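Local coordinates for translation initiation factor eIF2B subunit beta (PDB 5B04), which serves as a subunit of the eIF2B complex, which catalyses the exchange of GDP for GTP on the gamma subunit of translation initiation factor eIF2, at residues Gln47-Thr52 against Asp174-Ile179; Gly240-Gln245 against Ile356-Tyr361. One frame throughout, in Å; residues are numbered along the deposited sequence.

Contact 1. Residues Gln47-Thr52 against Asp174-Ile179; sequences QVISQT and DMRAVI
Ile49 and Ile179 join the C-terminal part of helix 34-51 to the first turn of helix 176-190, a helix-to-helix contact in the helical N-terminal part of this eIF2B subunit. In this tight, apolar part the side chains cross at about a right angle, CG2 of Ile49 lying 3.7 Å from CG2 of Ile179. With CG1 beside the backbone N (chi1 -59°), CG2 of Ile49 is left anti to the N, where it meets Ile179. Branched isoleucines suit the site because each fills more than one direction: Ile49 also packs on Leu60 and Val64, Ile179 on Leu91 and Ile92.

Arg176 spans the polar, more solvent-facing side, where Ser50 is partly exposed and Gln51 exposed. Its extended chain carries the guanidinium among the carbonyl oxygens of Ile49, Ser50 and Thr52, and also touches Arg53 and Trp54. A long cationic side chain probably suits a helix C-terminus, where outward carbonyls carry partial negative charge. Ser50 O lies over one guanidinium face, 3.7 Å from Arg176 NH1. An alanine here would probably leave the Ser50 and Thr52 carbonyls without their positive neighbour and open a gap beside Trp54. Thr52 O approaches obliquely, 2.6 Å from Arg176 NH2.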
loop_
_atom_site.group_PDB
_atom_site.type_symbol
_atom_site.label_atom_id
_atom_site.label_comp_id
_atom_site.label_asym_id
_atom_site.label_seq_id
_atom_site.Cartn_x
_atom_site.Cartn_y
_atom_site.Cartn_z
ATOM N N GLN C 47 -36.015 8.718 -34.616
ATOM C CA GLN C 47 -37.160 8.445 -35.479
ATOM C C GLN C 47 -38.474 8.674 -34.734
ATOM O O GLN C 47 -39.532 8.791 -35.351
ATOM C CB GLN C 47 -37.102 7.022 -36.037
ATOM C CG GLN C 47 -36.466 6.939 -37.420
ATOM C CD GLN C 47 -37.217 6.014 -38.360
ATOM O OE1 GLN C 47 -38.406 5.755 -38.176
ATOM N NE2 GLN C 47 -36.528 5.525 -39.385
ATOM N N VAL C 48 -38.404 8.736 -33.409
ATOM C CA VAL C 48 -39.562 9.109 -32.604
ATOM C C VAL C 48 -39.836 10.597 -32.774
ATOM O O VAL C 48 -40.953 10.997 -33.097
ATOM C CB VAL C 48 -39.359 8.782 -31.112
ATOM C CG1 VAL C 48 -40.334 9.572 -30.249
ATOM C CG2 VAL C 48 -39.522 7.295 -30.873
ATOM N N ILE C 49 -38.804 11.410 -32.566
ATOM C CA ILE C 49 -38.889 12.848 -32.788
ATOM C C ILE C 49 -39.220 13.131 -34.253
ATOM O O ILE C 49 -39.959 14.064 -34.570
ATOM C CB ILE C 49 -37.564 13.554 -32.406
ATOM C CG1 ILE C 49 -37.222 13.308 -30.932
ATOM C CG2 ILE C 49 -37.645 15.049 -32.677
ATOM C CD1 ILE C 49 -38.233 13.859 -29.960
ATOM N N SER C 50 -38.679 12.303 -35.140
ATOM C CA SER C 50 -38.904 12.445 -36.577
ATOM C C SER C 50 -40.359 12.289 -37.015
ATOM O O SER C 50 -40.768 12.841 -38.031
ATOM C CB SER C 50 -38.045 11.425 -37.327
ATOM O OG SER C 50 -38.762 10.845 -38.403
ATOM N N GLN C 51 -41.137 11.549 -36.238
ATOM C CA GLN C 51 -42.447 11.095 -36.685
ATOM C C GLN C 51 -43.564 11.568 -35.767
ATOM O O GLN C 51 -44.723 11.633 -36.167
ATOM C CB GLN C 51 -42.450 9.573 -36.766
ATOM C CG GLN C 51 -42.705 9.000 -38.133
ATOM C CD GLN C 51 -43.292 7.613 -38.029
ATOM O OE1 GLN C 51 -43.247 7.002 -36.965
ATOM N NE2 GLN C 51 -43.846 7.107 -39.125
ATOM N N THR C 52 -43.199 11.880 -34.527
ATOM C CA THR C 52 -44.137 12.402 -33.536
ATOM C C THR C 52 -44.483 13.821 -33.962
ATOM O O THR C 52 -43.629 14.557 -34.430
ATOM C CB THR C 52 -43.501 12.461 -32.124
ATOM O OG1 THR C 52 -43.080 11.152 -31.730
ATOM C CG2 THR C 52 -44.487 12.994 -31.103
ATOM N N ASP C 174 -41.958 22.273 -34.470
ATOM C CA ASP C 174 -40.982 22.305 -35.525
ATOM C C ASP C 174 -39.601 22.657 -35.018
ATOM O O ASP C 174 -38.723 23.132 -35.736
ATOM C CB ASP C 174 -41.456 23.195 -36.700
ATOM C CG ASP C 174 -41.061 22.641 -38.052
ATOM O OD1 ASP C 174 -40.125 21.816 -38.114
ATOM O OD2 ASP C 174 -41.690 23.031 -39.060
ATOM N N MET C 175 -39.454 22.424 -33.718
ATOM C CA MET C 175 -38.137 22.331 -33.078
ATOM C C MET C 175 -37.365 21.120 -33.501
ATOM O O MET C 175 -36.253 20.913 -33.038
ATOM C CB MET C 175 -38.260 22.359 -31.552
ATOM C CG MET C 175 -38.664 23.683 -30.927
ATOM S SD MET C 175 -38.240 23.712 -29.169
ATOM C CE MET C 175 -39.819 23.378 -28.405
ATOM N N ARG C 176 -37.953 20.303 -34.373
ATOM C CA ARG C 176 -37.352 19.037 -34.798
ATOM C C ARG C 176 -35.932 19.148 -35.331
ATOM O O ARG C 176 -35.076 18.315 -35.022
ATOM C CB ARG C 176 -38.203 18.393 -35.890
ATOM C CG ARG C 176 -39.554 17.929 -35.411
ATOM C CD ARG C 176 -40.317 17.261 -36.526
ATOM N NE ARG C 176 -41.660 16.859 -36.124
ATOM C CZ ARG C 176 -42.552 16.358 -36.968
ATOM N NH1 ARG C 176 -42.229 16.211 -38.245
ATOM N NH2 ARG C 176 -43.757 16.009 -36.544
ATOM N N ALA C 177 -35.694 20.181 -36.131
ATOM C CA ALA C 177 -34.407 20.382 -36.780
ATOM C C ALA C 177 -33.297 20.436 -35.734
ATOM O O ALA C 177 -32.279 19.761 -35.873
ATOM C CB ALA C 177 -34.396 21.642 -37.630
ATOM N N VAL C 178 -33.498 21.228 -34.684
ATOM C CA VAL C 178 -32.480 21.368 -33.646
ATOM C C VAL C 178 -32.463 20.153 -32.713
ATOM O O VAL C 178 -31.398 19.733 -32.259
ATOM C CB VAL C 178 -32.675 22.676 -32.821
ATOM C CG1 VAL C 178 -34.083 22.781 -32.267
ATOM C CG2 VAL C 178 -31.648 22.772 -31.699
ATOM N N ILE C 179 -33.633 19.577 -32.446
ATOM C CA ILE C 179 -33.713 18.399 -31.586
ATOM C C ILE C 179 -33.003 17.209 -32.226
ATOM O O ILE C 179 -32.212 16.527 -31.574
ATOM C CB ILE C 179 -35.174 18.011 -31.272
ATOM C CG1 ILE C 179 -35.891 19.156 -30.554
ATOM C CG2 ILE C 179 -35.223 16.750 -30.424
ATOM C CD1 ILE C 179 -35.166 19.662 -29.330
#

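Contact 2. Residues Gly240-Gln245 against Ile356-Tyr361; sequences GFPNNQ and ILNPYY
Asn243 and Asn358 reach toward each other tip to tip, their amide planes only 28° apart and so nearly coplanar. The clear bond runs from Asn358 ND2 to Asn243 OD1, 3.2 Å long; the donor lies in the carbonyl plane, on a lone pair, and the N-H...O angle is 153°. A weak return bond joins Asn243 ND2 to Asn358 OD1 at 3.3 Å. The amides thus exchange one clear and one weak bond, for which asparagine suits, since one short side chain offers both a donor and an acceptor.

Asn243 ND2 has a second weak bond, to the backbone carbonyl Pro359 O, and lies 3.2 Å from Tyr360 CB. The Asn243 amide stands almost at a right angle to the Tyr360 ring plane. Beside the amides, Pro242 CG packs 3.4 Å from Asn358 OD1, the two side chains sliding past each other in opposite directions.

The next shell helps to position the amides. Asn358 ND2 also donates to Ser338 O, its strongest polar partner, and Asn243 ND2 bonds weakly to Ser297 OG. A cis peptide bond precedes Pro242, whose CB sits over the centre of the Phe241 ring, and Asn244 N donates to Gly240 O (2.7 Å), a turn consistent with Asn243 facing the strand. Gly240 suits this bend, as a side chain there would probably crowd Asn244 CB.

Farther out, Tyr360 OH bonds to Tyr293 of the epsilon subunit, and Phe241 O accepts from Ser327 of the delta subunit. The arrangement is a beta-alpha connection of a Rossmann-like domain, the loop between strand 234-238 and helix 245-257, held against strand 354-364 of a separate antiparallel sheet that continues into the delta subunit through parallel pairing at Ile356.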
loop_
_atom_site.group_PDB
_atom_site.type_symbol
_atom_site.label_atom_id
_atom_site.label_comp_id
_atom_site.label_asym_id
_atom_site.label_seq_id
_atom_site.Cartn_x
_atom_site.Cartn_y
_atom_site.Cartn_z
ATOM N N GLY C 240 -12.513 -12.524 -16.143
ATOM C CA GLY C 240 -13.768 -12.210 -15.490
ATOM C C GLY C 240 -14.671 -13.421 -15.384
ATOM O O GLY C 240 -15.857 -13.349 -15.706
ATOM N N PHE C 241 -14.105 -14.535 -14.930
ATOM C CA PHE C 241 -14.838 -15.792 -14.861
ATOM C C PHE C 241 -16.069 -15.684 -13.966
ATOM O O PHE C 241 -15.991 -15.132 -12.872
ATOM C CB PHE C 241 -13.932 -16.915 -14.360
ATOM C CG PHE C 241 -14.542 -18.271 -14.495
ATOM C CD1 PHE C 241 -14.518 -18.925 -15.708
ATOM C CD2 PHE C 241 -15.177 -18.877 -13.426
ATOM C CE1 PHE C 241 -15.093 -20.157 -15.844
ATOM C CE2 PHE C 241 -15.755 -20.120 -13.568
ATOM C CZ PHE C 241 -15.711 -20.761 -14.778
ATOM N N PRO C 242 -17.209 -16.229 -14.422
ATOM C CA PRO C 242 -17.364 -16.994 -15.664
ATOM C C PRO C 242 -17.864 -16.179 -16.853
ATOM O O PRO C 242 -17.970 -16.716 -17.954
ATOM C CB PRO C 242 -18.401 -18.050 -15.277
ATOM C CG PRO C 242 -19.210 -17.409 -14.151
ATOM C CD PRO C 242 -18.474 -16.176 -13.671
ATOM N N ASN C 243 -18.145 -14.901 -16.637
ATOM C CA ASN C 243 -18.903 -14.120 -17.607
ATOM C C ASN C 243 -18.053 -13.282 -18.562
ATOM O O ASN C 243 -18.398 -13.134 -19.734
ATOM C CB ASN C 243 -19.889 -13.227 -16.859
ATOM C CG ASN C 243 -20.746 -14.012 -15.880
ATOM O OD1 ASN C 243 -21.317 -15.044 -16.230
ATOM N ND2 ASN C 243 -20.813 -13.542 -14.642
ATOM N N ASN C 244 -16.946 -12.735 -18.069
ATOM C CA ASN C 244 -16.063 -11.937 -18.914
ATOM C C ASN C 244 -14.800 -12.702 -19.282
ATOM O O ASN C 244 -13.772 -12.106 -19.604
ATOM C CB ASN C 244 -15.688 -10.631 -18.215
ATOM C CG ASN C 244 -16.872 -9.965 -17.557
ATOM O OD1 ASN C 244 -16.791 -9.534 -16.408
ATOM N ND2 ASN C 244 -17.984 -9.880 -18.277
ATOM N N GLN C 245 -14.893 -14.026 -19.239
ATOM C CA GLN C 245 -13.744 -14.895 -19.457
ATOM C C GLN C 245 -13.130 -14.736 -20.846
ATOM O O GLN C 245 -12.001 -14.263 -20.980
ATOM C CB GLN C 245 -14.151 -16.350 -19.238
ATOM C CG GLN C 245 -12.994 -17.324 -19.195
ATOM C CD GLN C 245 -13.471 -18.750 -19.078
ATOM O OE1 GLN C 245 -14.634 -19.042 -19.351
ATOM N NE2 GLN C 245 -12.582 -19.647 -18.667
ATOM N N ILE C 356 -27.298 -23.126 -7.356
ATOM C CA ILE C 356 -26.202 -22.568 -8.143
ATOM C C ILE C 356 -26.533 -21.148 -8.588
ATOM O O ILE C 356 -27.552 -20.910 -9.234
ATOM C CB ILE C 356 -25.877 -23.431 -9.380
ATOM C CG1 ILE C 356 -25.300 -24.788 -8.961
ATOM C CG2 ILE C 356 -24.873 -22.720 -10.265
ATOM C CD1 ILE C 356 -26.336 -25.854 -8.669
ATOM N N LEU C 357 -25.660 -20.208 -8.239
ATOM C CA LEU C 357 -25.920 -18.794 -8.475
ATOM C C LEU C 357 -24.821 -18.133 -9.301
ATOM O O LEU C 357 -23.651 -18.149 -8.922
ATOM C CB LEU C 357 -26.075 -18.063 -7.142
ATOM C CG LEU C 357 -27.109 -18.658 -6.184
ATOM C CD1 LEU C 357 -27.061 -17.959 -4.835
ATOM C CD2 LEU C 357 -28.501 -18.572 -6.788
ATOM N N ASN C 358 -25.209 -17.544 -10.428
ATOM C CA ASN C 358 -24.265 -16.847 -11.295
ATOM C C ASN C 358 -24.665 -15.396 -11.541
ATOM O O ASN C 358 -25.329 -15.088 -12.530
ATOM C CB ASN C 358 -24.132 -17.577 -12.633
ATOM C CG ASN C 358 -23.219 -16.851 -13.606
ATOM O OD1 ASN C 358 -22.251 -16.202 -13.204
ATOM N ND2 ASN C 358 -23.531 -16.947 -14.893
ATOM N N PRO C 359 -24.269 -14.496 -10.631
ATOM C CA PRO C 359 -24.463 -13.064 -10.879
ATOM C C PRO C 359 -23.399 -12.539 -11.834
ATOM O O PRO C 359 -22.242 -12.944 -11.721
ATOM C CB PRO C 359 -24.317 -12.447 -9.487
ATOM C CG PRO C 359 -23.402 -13.378 -8.769
ATOM C CD PRO C 359 -23.699 -14.758 -9.297
ATOM N N TYR C 360 -23.773 -11.670 -12.768
ATOM C CA TYR C 360 -22.785 -11.122 -13.689
ATOM C C TYR C 360 -22.552 -9.633 -13.452
ATOM O O TYR C 360 -21.874 -8.970 -14.237
ATOM C CB TYR C 360 -23.186 -11.383 -15.150
ATOM C CG TYR C 360 -24.520 -10.822 -15.597
ATOM C CD1 TYR C 360 -24.618 -9.534 -16.109
ATOM C CD2 TYR C 360 -25.673 -11.597 -15.549
ATOM C CE1 TYR C 360 -25.830 -9.025 -16.536
ATOM C CE2 TYR C 360 -26.890 -11.095 -15.974
ATOM C CZ TYR C 360 -26.963 -9.809 -16.467
ATOM O OH TYR C 360 -28.171 -9.305 -16.891
ATOM N N TYR C 361 -23.101 -9.122 -12.355
ATOM C CA TYR C 361 -22.826 -7.758 -11.921
ATOM C C TYR C 361 -22.286 -7.737 -10.494
ATOM O O TYR C 361 -22.754 -8.478 -9.630
ATOM C CB TYR C 361 -24.083 -6.888 -12.008
ATOM C CG TYR C 361 -24.486 -6.503 -13.415
ATOM C CD1 TYR C 361 -23.547 -6.430 -14.434
ATOM C CD2 TYR C 361 -25.807 -6.204 -13.718
ATOM C CE1 TYR C 361 -23.914 -6.078 -15.719
ATOM C CE2 TYR C 361 -26.183 -5.849 -14.998
ATOM C CZ TYR C 361 -25.233 -5.787 -15.995
ATOM O OH TYR C 361 -25.607 -5.435 -17.271
#

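The two contacts come in series along the chain: contact 1 closes before contact 2 opens. They lie on opposite sides of the chain's centre, with their own centres 41 Å apart and their nearest atoms about 23 Å apart, and they share no helix or strand. Contact 1 belongs to the helical N-terminal part, joining helices 34-51 and 176-190. Contact 2 belongs to the alpha/beta part, where the loop after strand 234-238 of the mixed sheet meets strand 354-364 of the antiparallel sheet. No other subunit touches contact 1, whereas contact 2 borders the delta and epsilon subunits, so one ties helices within the chain and the other lies where the complex assembles.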